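Local coordinates for trehalose synthase regulatory protein (Candida albicans, PDB 5HUS) that probably serves as a regulatory subunit of the trehalose synthase complex, its C-terminal domain having the HAD-type fold of the trehalose-phosphatase family, at residues F141-A144 and V149-H152; E170-I175 and V184-V189; V246-S249 and I255-A258. One frame throughout, in Å; residues are numbered along the deposited sequence.

Interaction 1. Residues F141-A144 and V149-H152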
ATOM      1  N   PHE A 141     -16.301 -13.168   9.857  1.00 31.35           N
ATOM      2  CA  PHE A 141     -15.921 -13.996   8.723  1.00 27.30           C
ATOM      3  C   PHE A 141     -14.455 -13.833   8.349  1.00 27.83           C
ATOM      4  O   PHE A 141     -13.794 -12.877   8.752  1.00 25.63           O
ATOM      5  CB  PHE A 141     -16.812 -13.708   7.502  1.00 29.69           C
ATOM      6  CG  PHE A 141     -17.038 -12.244   7.213  1.00 26.56           C
ATOM      7  CD1 PHE A 141     -18.090 -11.559   7.806  1.00 26.76           C
ATOM      8  CD2 PHE A 141     -16.237 -11.568   6.298  1.00 27.14           C
ATOM      9  CE1 PHE A 141     -18.320 -10.221   7.526  1.00 31.03           C
ATOM     10  CE2 PHE A 141     -16.467 -10.230   6.003  1.00 25.35           C
ATOM     11  CZ  PHE A 141     -17.507  -9.552   6.625  1.00 28.48           C
ATOM     12  N   CYS A 142     -13.961 -14.802   7.586  1.00 24.78           N
ATOM     13  CA  CYS A 142     -12.565 -14.849   7.178  1.00 28.37           C
ATOM     14  C   CYS A 142     -12.429 -14.555   5.690  1.00 28.93           C
ATOM     15  O   CYS A 142     -13.134 -15.138   4.872  1.00 28.62           O
ATOM     16  CB  CYS A 142     -11.966 -16.221   7.500  1.00 26.15           C
ATOM     17  SG  CYS A 142     -10.295 -16.469   6.865  1.00 31.81           S
ATOM     18  N   GLU A 143     -11.526 -13.641   5.353  1.00 23.05           N
ATOM     19  CA  GLU A 143     -11.183 -13.365   3.970  1.00 23.53           C
ATOM     20  C   GLU A 143      -9.750 -13.819   3.732  1.00 26.96           C
ATOM     21  O   GLU A 143      -8.819 -13.268   4.315  1.00 25.70           O
ATOM     22  CB  GLU A 143     -11.343 -11.877   3.658  1.00 23.25           C
ATOM     23  CG  GLU A 143     -10.864 -11.476   2.268  1.00 26.14           C
ATOM     24  CD  GLU A 143     -10.984  -9.988   2.005  1.00 32.17           C
ATOM     25  OE1 GLU A 143     -10.991  -9.191   2.972  1.00 30.04           O
ATOM     26  OE2 GLU A 143     -11.072  -9.613   0.815  1.00 36.56           O
ATOM     27  N   ALA A 144      -9.576 -14.842   2.902  1.00 20.57           N
ATOM     28  CA  ALA A 144      -8.244 -15.339   2.597  1.00 20.97           C
ATOM     29  C   ALA A 144      -7.854 -14.963   1.171  1.00 21.75           C
ATOM     30  O   ALA A 144      -8.491 -15.395   0.218  1.00 22.11           O
ATOM     31  CB  ALA A 144      -8.182 -16.852   2.788  1.00 26.72           C
ATOM     32  N   VAL A 149      -4.389 -12.489   5.082  1.00 20.77           N
ATOM     33  CA  VAL A 149      -5.630 -13.007   5.642  1.00 19.85           C
ATOM     34  C   VAL A 149      -6.262 -11.897   6.465  1.00 22.34           C
ATOM     35  O   VAL A 149      -5.571 -11.200   7.214  1.00 22.22           O
ATOM     36  CB  VAL A 149      -5.405 -14.263   6.516  1.00 21.00           C
ATOM     37  CG1 VAL A 149      -6.737 -14.807   7.027  1.00 25.08           C
ATOM     38  CG2 VAL A 149      -4.645 -15.346   5.736  1.00 20.40           C
ATOM     39  N   ARG A 150      -7.569 -11.717   6.312  1.00 18.66           N
ATOM     40  CA  ARG A 150      -8.264 -10.684   7.068  1.00 23.21           C
ATOM     41  C   ARG A 150      -9.439 -11.277   7.841  1.00 28.61           C
ATOM     42  O   ARG A 150     -10.288 -11.966   7.280  1.00 27.59           O
ATOM     43  CB  ARG A 150      -8.735  -9.559   6.143  1.00 22.05           C
ATOM     44  CG  ARG A 150      -9.130  -8.292   6.888  1.00 30.85           C
ATOM     45  CD  ARG A 150      -9.474  -7.147   5.938  1.00 35.27           C
ATOM     46  NE  ARG A 150      -8.305  -6.595   5.258  1.00 38.10           N
ATOM     47  CZ  ARG A 150      -7.761  -5.416   5.543  1.00 43.40           C
ATOM     48  NH1 ARG A 150      -8.278  -4.655   6.499  1.00 41.88           N
ATOM     49  NH2 ARG A 150      -6.701  -4.991   4.870  1.00 45.08           N
ATOM     50  N   PHE A 151      -9.459 -11.005   9.143  1.00 21.70           N
ATOM     51  CA  PHE A 151     -10.505 -11.485  10.035  1.00 21.95           C
ATOM     52  C   PHE A 151     -11.481 -10.337  10.275  1.00 25.08           C
ATOM     53  O   PHE A 151     -11.158  -9.385  10.977  1.00 25.34           O
ATOM     54  CB  PHE A 151      -9.887 -11.982  11.349  1.00 26.17           C
ATOM     55  CG  PHE A 151     -10.879 -12.532  12.342  1.00 30.10           C
ATOM     56  CD1 PHE A 151     -12.089 -13.065  11.930  1.00 29.75           C
ATOM     57  CD2 PHE A 151     -10.587 -12.525  13.698  1.00 36.52           C
ATOM     58  CE1 PHE A 151     -12.990 -13.570  12.854  1.00 32.59           C
ATOM     59  CE2 PHE A 151     -11.485 -13.027  14.623  1.00 35.30           C
ATOM     60  CZ  PHE A 151     -12.688 -13.548  14.198  1.00 31.38           C
ATOM     61  N   HIS A 152     -12.668 -10.423   9.680  1.00 22.91           N
ATOM     62  CA  HIS A 152     -13.655  -9.351   9.772  1.00 27.84           C
ATOM     63  C   HIS A 152     -14.628  -9.566  10.928  1.00 23.09           C
ATOM     64  O   HIS A 152     -15.198 -10.643  11.071  1.00 27.32           O
ATOM     65  CB  HIS A 152     -14.459  -9.239   8.476  1.00 27.91           C
ATOM     66  CG  HIS A 152     -13.646  -8.871   7.272  1.00 27.59           C
ATOM     67  ND1 HIS A 152     -13.578  -7.583   6.792  1.00 25.52           N
ATOM     68  CD2 HIS A 152     -12.904  -9.628   6.429  1.00 25.04           C
ATOM     69  CE1 HIS A 152     -12.816  -7.557   5.713  1.00 27.88           C
ATOM     70  NE2 HIS A 152     -12.397  -8.784   5.470  1.00 19.88           N
TER
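Phe141 and His152 open a two-stranded antiparallel ladder: the strand axes run at 163° to each other and come within 4.8 Å. Two hydrogen-bonded pairs, Phe141 with His152 and Glu143 with Arg150, alternate with two non-hydrogen-bonded ones, Cys142 with Phe151 and Ala144 with Val149. The Glu143-Arg150 pair, nearer the turn, is bonded more nearly straight than the Phe141-His152 pair, Glu143 N to Arg150 O measuring 2.8 Å with 172° at the hydrogen. Four loop residues link the strands, which makes the unit a beta hairpin.

On the face carrying Phe141, Glu143, Arg150 and His152, the imidazole of His152 forms a side-chain bond with a diagonal neighbour. Its NE2-H points to Glu143 OE1 at 2.9 Å, within the imidazole plane but 31° out of the carboxylate plane, on the anti side. The glutamate is extended beyond CG, and this carries OE1 across to the histidine. With CG set between its backbone N and carbonyl carbon, Phe141 holds its ring over His152, whose CB lies 3.6 Å from the ring centroid in a CH-pi contact. The two rings are nearly parallel but displaced, with little of one over the other. On the other face, Cys142 SG touches Val149 CG1 at 3.9 Å.

That second face is covered by helix 116-136, where Cys142 meets Val130, Val149 meets Ile126, and Phe151 meets Lys133 and Val134. Strand 141-144 is an outermost strand of the four-stranded sheet, while strand 149-152 is bonded on its far side to strand 192-197 through Val149 with Val195 and Phe151 with Val193.

Interaction 2. Residues E170-I175 and V184-V189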
ATOM      1  N   GLU A 170      -7.623 -10.808  21.170  1.00 29.13           N
ATOM      2  CA  GLU A 170      -7.157 -12.134  21.555  1.00 33.05           C
ATOM      3  C   GLU A 170      -6.488 -12.823  20.367  1.00 32.72           C
ATOM      4  O   GLU A 170      -5.444 -13.466  20.504  1.00 30.98           O
ATOM      5  CB  GLU A 170      -8.333 -12.967  22.076  1.00 31.19           C
ATOM      6  CG  GLU A 170      -7.957 -14.280  22.719  1.00 32.41           C
ATOM      7  CD  GLU A 170      -7.728 -15.389  21.711  1.00 35.82           C
ATOM      8  OE1 GLU A 170      -8.472 -15.449  20.707  1.00 38.60           O
ATOM      9  OE2 GLU A 170      -6.797 -16.197  21.924  1.00 43.38           O
ATOM     10  N   THR A 171      -7.107 -12.668  19.202  1.00 28.94           N
ATOM     11  CA  THR A 171      -6.627 -13.263  17.962  1.00 26.70           C
ATOM     12  C   THR A 171      -5.298 -12.663  17.523  1.00 23.06           C
ATOM     13  O   THR A 171      -4.404 -13.374  17.057  1.00 26.80           O
ATOM     14  CB  THR A 171      -7.672 -13.091  16.844  1.00 29.41           C
ATOM     15  OG1 THR A 171      -8.888 -13.748  17.232  1.00 31.50           O
ATOM     16  CG2 THR A 171      -7.174 -13.690  15.538  1.00 26.89           C
ATOM     17  N   ILE A 172      -5.166 -11.350  17.679  1.00 24.85           N
ATOM     18  CA  ILE A 172      -3.902 -10.674  17.409  1.00 22.22           C
ATOM     19  C   ILE A 172      -2.762 -11.249  18.258  1.00 31.15           C
ATOM     20  O   ILE A 172      -1.672 -11.519  17.746  1.00 25.00           O
ATOM     21  CB  ILE A 172      -4.026  -9.161  17.656  1.00 23.78           C
ATOM     22  CG1 ILE A 172      -4.860  -8.521  16.542  1.00 30.09           C
ATOM     23  CG2 ILE A 172      -2.653  -8.518  17.725  1.00 26.66           C
ATOM     24  CD1 ILE A 172      -5.188  -7.074  16.787  1.00 29.30           C
ATOM     25  N   GLN A 173      -3.014 -11.449  19.550  1.00 32.80           N
ATOM     26  CA  GLN A 173      -1.995 -12.011  20.438  1.00 26.24           C
ATOM     27  C   GLN A 173      -1.639 -13.438  20.035  1.00 26.77           C
ATOM     28  O   GLN A 173      -0.463 -13.806  20.005  1.00 33.19           O
ATOM     29  CB  GLN A 173      -2.459 -11.979  21.898  1.00 27.20           C
ATOM     30  CG  GLN A 173      -1.469 -12.629  22.863  1.00 31.87           C
ATOM     31  CD  GLN A 173      -1.789 -12.346  24.317  1.00 37.64           C
ATOM     32  OE1 GLN A 173      -2.759 -11.650  24.630  1.00 39.04           O
ATOM     33  NE2 GLN A 173      -0.971 -12.882  25.219  1.00 39.40           N
ATOM     34  N   HIS A 174      -2.663 -14.229  19.730  1.00 26.17           N
ATOM     35  CA  HIS A 174      -2.510 -15.619  19.290  1.00 27.27           C
ATOM     36  C   HIS A 174      -1.630 -15.707  18.035  1.00 33.17           C
ATOM     37  O   HIS A 174      -0.616 -16.411  18.019  1.00 26.53           O
ATOM     38  CB  HIS A 174      -3.899 -16.226  19.041  1.00 28.42           C
ATOM     39  CG  HIS A 174      -3.894 -17.678  18.663  1.00 24.89           C
ATOM     40  ND1 HIS A 174      -5.057 -18.412  18.554  1.00 27.12           N
ATOM     41  CD2 HIS A 174      -2.885 -18.528  18.361  1.00 28.72           C
ATOM     42  CE1 HIS A 174      -4.762 -19.650  18.200  1.00 29.65           C
ATOM     43  NE2 HIS A 174      -3.450 -19.747  18.077  1.00 27.48           N
ATOM     44  N   ILE A 175      -2.012 -14.979  16.992  1.00 26.90           N
ATOM     45  CA  ILE A 175      -1.246 -14.978  15.750  1.00 25.25           C
ATOM     46  C   ILE A 175       0.174 -14.443  15.929  1.00 25.58           C
ATOM     47  O   ILE A 175       1.131 -15.013  15.398  1.00 26.36           O
ATOM     48  CB  ILE A 175      -1.973 -14.159  14.666  1.00 25.65           C
ATOM     49  CG1 ILE A 175      -3.274 -14.862  14.281  1.00 25.17           C
ATOM     50  CG2 ILE A 175      -1.086 -13.963  13.445  1.00 25.29           C
ATOM     51  CD1 ILE A 175      -4.217 -14.003  13.465  1.00 20.99           C
ATOM     52  N   VAL A 184       5.864 -12.331  10.409  1.00 21.96           N
ATOM     53  CA  VAL A 184       4.444 -12.150  10.125  1.00 23.98           C
ATOM     54  C   VAL A 184       3.743 -11.585  11.359  1.00 23.79           C
ATOM     55  O   VAL A 184       4.006 -12.027  12.473  1.00 26.43           O
ATOM     56  CB  VAL A 184       3.785 -13.484   9.705  1.00 20.92           C
ATOM     57  CG1 VAL A 184       2.269 -13.347   9.621  1.00 22.23           C
ATOM     58  CG2 VAL A 184       4.366 -13.963   8.383  1.00 23.85           C
ATOM     59  N   HIS A 185       2.873 -10.596  11.166  1.00 21.83           N
ATOM     60  CA  HIS A 185       2.148 -10.011  12.288  1.00 19.85           C
ATOM     61  C   HIS A 185       0.681  -9.777  11.962  1.00 21.24           C
ATOM     62  O   HIS A 185       0.319  -9.601  10.801  1.00 21.06           O
ATOM     63  CB  HIS A 185       2.783  -8.689  12.719  1.00 25.25           C
ATOM     64  CG  HIS A 185       4.004  -8.857  13.569  1.00 30.82           C
ATOM     65  ND1 HIS A 185       5.278  -8.893  13.043  1.00 33.05           N
ATOM     66  CD2 HIS A 185       4.145  -9.002  14.907  1.00 28.45           C
ATOM     67  CE1 HIS A 185       6.152  -9.051  14.021  1.00 29.95           C
ATOM     68  NE2 HIS A 185       5.490  -9.119  15.163  1.00 32.17           N
ATOM     69  N   ALA A 186      -0.146  -9.794  13.003  1.00 19.92           N
ATOM     70  CA  ALA A 186      -1.547  -9.403  12.900  1.00 22.76           C
ATOM     71  C   ALA A 186      -1.715  -7.990  13.455  1.00 22.99           C
ATOM     72  O   ALA A 186      -1.093  -7.633  14.455  1.00 27.93           O
ATOM     73  CB  ALA A 186      -2.423 -10.376  13.646  1.00 23.46           C
ATOM     74  N   THR A 187      -2.548  -7.184  12.809  1.00 24.16           N
ATOM     75  CA  THR A 187      -2.781  -5.815  13.261  1.00 22.39           C
ATOM     76  C   THR A 187      -4.275  -5.512  13.229  1.00 28.14           C
ATOM     77  O   THR A 187      -4.998  -6.048  12.395  1.00 28.84           O
ATOM     78  CB  THR A 187      -2.023  -4.796  12.386  1.00 28.10           C
ATOM     79  OG1 THR A 187      -0.668  -5.233  12.210  1.00 44.12           O
ATOM     80  CG2 THR A 187      -2.019  -3.422  13.037  1.00 38.10           C
ATOM     81  N   LEU A 188      -4.737  -4.672  14.152  1.00 25.71           N
ATOM     82  CA  LEU A 188      -6.125  -4.233  14.138  1.00 30.58           C
ATOM     83  C   LEU A 188      -6.269  -3.019  13.238  1.00 33.86           C
ATOM     84  O   LEU A 188      -5.644  -1.983  13.471  1.00 28.68           O
ATOM     85  CB  LEU A 188      -6.621  -3.899  15.548  1.00 31.12           C
ATOM     86  CG  LEU A 188      -8.096  -3.490  15.604  1.00 33.84           C
ATOM     87  CD1 LEU A 188      -8.997  -4.710  15.448  1.00 33.65           C
ATOM     88  CD2 LEU A 188      -8.418  -2.733  16.889  1.00 37.37           C
ATOM     89  N   VAL A 189      -7.080  -3.161  12.198  1.00 31.58           N
ATOM     90  CA  VAL A 189      -7.340  -2.071  11.272  1.00 32.55           C
ATOM     91  C   VAL A 189      -8.841  -1.910  11.136  1.00 36.52           C
ATOM     92  O   VAL A 189      -9.513  -2.788  10.593  1.00 32.58           O
ATOM     93  CB  VAL A 189      -6.717  -2.321   9.892  1.00 33.37           C
ATOM     94  CG1 VAL A 189      -7.081  -1.197   8.941  1.00 37.51           C
ATOM     95  CG2 VAL A 189      -5.204  -2.465  10.005  1.00 36.98           C
TER
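Ile172 reaches from helix 161-179 onto strand 184-189 and can be traced outward atom by atom. Its CB is directed toward the strand, and the nearest pair of CA atoms, Ile172 to Ala186, is 5.2 Å apart. At CB the chain divides. The CG2 branch rests against the backbone, with Ile172 CG2 3.7 Å from Ala186 O. The CG1 branch lies beside the backbone N (chi1 -73°) and passes Ala186 CB more loosely, at 4.2 Å from Ile172 CG1. Because chi2 is extended at 173°, the tip continues along the strand: Ile172 CD1 comes to 3.6 Å from Leu188 N and lies 3.7 Å from Leu188 CB, the leucine side chain running across the end of the isoleucine.

One turn later, Ile175 meets the same alanine from its other flank. Ile175 CG2 is 3.8 Å from Ala186 CB, and its CB and CD1 are hardly farther, so the methyl is touched by several atoms of one branched side chain. Helix and strand run almost antiparallel, with 169° between their directions and 7.4 Å between their axes at closest approach. The helix lies on one face of the four-stranded antiparallel sheet, along its outermost strand 184-189, and Ile175 extends to Val195 of strand 192-197 and Leu129 of helix 116-136.

No hydrogen bond crosses between the two segments, although Ala186 N is bonded to Asn176 OD1 just beyond the helical segment. The contact is thus mainly van der Waals packing of aliphatic groups on the alanine methyl, the strand backbone and Leu188 CB; the small alanine is consistent with the close approach of the axes.

Interaction 3. Residues V246-S249 and I255-A258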
ATOM      1  N   VAL A 246      10.061  11.539  -5.390  1.00 20.15           N
ATOM      2  CA  VAL A 246       9.145  10.471  -4.973  1.00 17.74           C
ATOM      3  C   VAL A 246       8.007  11.055  -4.140  1.00 23.42           C
ATOM      4  O   VAL A 246       8.233  11.902  -3.270  1.00 22.88           O
ATOM      5  CB  VAL A 246       9.861   9.376  -4.157  1.00 22.28           C
ATOM      6  CG1 VAL A 246       8.889   8.253  -3.796  1.00 20.81           C
ATOM      7  CG2 VAL A 246      11.045   8.818  -4.927  1.00 28.29           C
ATOM      8  N   LEU A 247       6.786  10.610  -4.413  1.00 20.37           N
ATOM      9  CA  LEU A 247       5.625  11.069  -3.666  1.00 17.57           C
ATOM     10  C   LEU A 247       4.798   9.869  -3.221  1.00 18.65           C
ATOM     11  O   LEU A 247       4.602   8.928  -3.985  1.00 20.49           O
ATOM     12  CB  LEU A 247       4.774  12.022  -4.517  1.00 18.23           C
ATOM     13  CG  LEU A 247       3.552  12.710  -3.892  1.00 20.06           C
ATOM     14  CD1 LEU A 247       3.307  14.042  -4.590  1.00 20.26           C
ATOM     15  CD2 LEU A 247       2.284  11.860  -3.961  1.00 25.43           C
ATOM     16  N   TYR A 248       4.322   9.904  -1.983  1.00 21.09           N
ATOM     17  CA  TYR A 248       3.405   8.876  -1.496  1.00 17.57           C
ATOM     18  C   TYR A 248       2.182   9.542  -0.915  1.00 16.88           C
ATOM     19  O   TYR A 248       2.307  10.487  -0.136  1.00 19.94           O
ATOM     20  CB  TYR A 248       4.078   7.984  -0.442  1.00 15.97           C
ATOM     21  CG  TYR A 248       3.151   6.968   0.189  1.00 17.51           C
ATOM     22  CD1 TYR A 248       2.387   7.289   1.309  1.00 20.05           C
ATOM     23  CD2 TYR A 248       3.016   5.694  -0.351  1.00 18.93           C
ATOM     24  CE1 TYR A 248       1.520   6.367   1.877  1.00 19.61           C
ATOM     25  CE2 TYR A 248       2.155   4.766   0.209  1.00 20.73           C
ATOM     26  CZ  TYR A 248       1.414   5.110   1.324  1.00 19.71           C
ATOM     27  OH  TYR A 248       0.567   4.195   1.905  1.00 23.73           O
ATOM     28  N   SER A 249       1.000   9.064  -1.306  1.00 16.85           N
ATOM     29  CA  SER A 249      -0.244   9.547  -0.728  1.00 21.69           C
ATOM     30  C   SER A 249      -1.009   8.380  -0.128  1.00 23.35           C
ATOM     31  O   SER A 249      -1.057   7.296  -0.711  1.00 22.85           O
ATOM     32  CB  SER A 249      -1.106  10.252  -1.773  1.00 24.95           C
ATOM     33  OG  SER A 249      -2.311  10.713  -1.185  1.00 30.96           O
ATOM     34  N   ILE A 255      -0.144   1.372   8.695  1.00 29.58           N
ATOM     35  CA  ILE A 255       0.618   0.974   7.523  1.00 24.92           C
ATOM     36  C   ILE A 255       0.973   2.192   6.675  1.00 28.61           C
ATOM     37  O   ILE A 255       2.094   2.297   6.181  1.00 24.06           O
ATOM     38  CB  ILE A 255      -0.153  -0.065   6.689  1.00 36.31           C
ATOM     39  CG1 ILE A 255      -0.109  -1.417   7.408  1.00 37.41           C
ATOM     40  CG2 ILE A 255       0.431  -0.183   5.288  1.00 43.88           C
ATOM     41  CD1 ILE A 255      -0.634  -2.573   6.594  1.00 51.77           C
ATOM     42  N   ASP A 256       0.027   3.115   6.519  1.00 21.20           N
ATOM     43  CA  ASP A 256       0.319   4.383   5.862  1.00 21.03           C
ATOM     44  C   ASP A 256       1.465   5.094   6.567  1.00 21.77           C
ATOM     45  O   ASP A 256       2.360   5.643   5.923  1.00 21.73           O
ATOM     46  CB  ASP A 256      -0.913   5.288   5.843  1.00 22.40           C
ATOM     47  CG  ASP A 256      -1.928   4.866   4.806  1.00 25.70           C
ATOM     48  OD1 ASP A 256      -1.524   4.624   3.653  1.00 22.62           O
ATOM     49  OD2 ASP A 256      -3.125   4.770   5.150  1.00 25.98           O
ATOM     50  N   GLU A 257       1.435   5.068   7.895  1.00 22.88           N
ATOM     51  CA  GLU A 257       2.420   5.781   8.693  1.00 24.48           C
ATOM     52  C   GLU A 257       3.823   5.254   8.445  1.00 22.57           C
ATOM     53  O   GLU A 257       4.761   6.041   8.334  1.00 22.60           O
ATOM     54  CB  GLU A 257       2.080   5.697  10.180  1.00 24.81           C
ATOM     55  CG  GLU A 257       0.906   6.582  10.570  1.00 27.68           C
ATOM     56  CD  GLU A 257       1.082   8.014  10.103  1.00 31.91           C
ATOM     57  OE1 GLU A 257       2.200   8.555  10.255  1.00 27.20           O
ATOM     58  OE2 GLU A 257       0.104   8.595   9.579  1.00 32.16           O
ATOM     59  N   ALA A 258       3.957   3.931   8.348  1.00 25.81           N
ATOM     60  CA  ALA A 258       5.248   3.328   8.043  1.00 23.66           C
ATOM     61  C   ALA A 258       5.721   3.777   6.668  1.00 25.18           C
ATOM     62  O   ALA A 258       6.904   4.050   6.472  1.00 21.56           O
ATOM     63  CB  ALA A 258       5.177   1.815   8.116  1.00 24.07           C
TER
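Tyr248 and Asp256 meet through a single polar link, a hydrogen bond from Tyr248 OH to Asp256 OD1 of 2.8 Å. The acceptor uses its anti lone pair, the one directed away from OD2, and OD1 lies at the edge of the phenol, in the ring plane. Ring and carboxylate planes are 55° apart. With CG anti to the backbone N, chi1 175°, the tyrosine extends its ring from the strand toward the helix. Asp256 starts off to one side, but its CG, set beside the backbone N, brings the carboxylate round to the phenol.

Further hydrogen bonds fix both ends. Tyr248 OH is also bonded to Asn259 ND2, about one turn further along the helix, while Asp256 OD2 takes a bond from Thr253 OG1 and a weak one from Gly251 N. Each carboxylate oxygen thus has a partner, which probably limits rotation of the group.

The two segments belong to a beta-alpha-beta unit made of strand 243-250, helix 254-265 and strand 272-278. Strand 243-250 lies inside the mixed, largely parallel sheet, between strands 20-26 and 272-278, in keeping with the Rossmann-like core of HAD-family proteins.

Apolar and aromatic neighbours enclose the pair. Tyr248 packs on Ile24 and Ala26 of strand 20-26 and on Ile205 of helix 200-213, and its ring meets that of Tyr260 with planes at about 75°. Asp256 also touches Ala26.

How the interactions relate
Along the chain the contacts follow in series, interaction 1, interaction 2, then interaction 3, all within the trehalose-phosphatase-like part of the sequence. Interactions 1 and 2 have centres about 12 Å apart and share the four-stranded antiparallel sheet, in which 141-144 and 184-189 are the two outermost strands. They touch directly, Phe151 CE2 lying 3.8 Å from Thr171 OG1, and helix 116-136 packs against both. Interaction 3 belongs to the larger mixed sheet instead; its centre lies about 25 Å from that of interaction 1 and about 22 Å from that of interaction 2, and it touches neither. The separation is consistent with a smaller cap-like module beside the HAD core, as in related phosphatases.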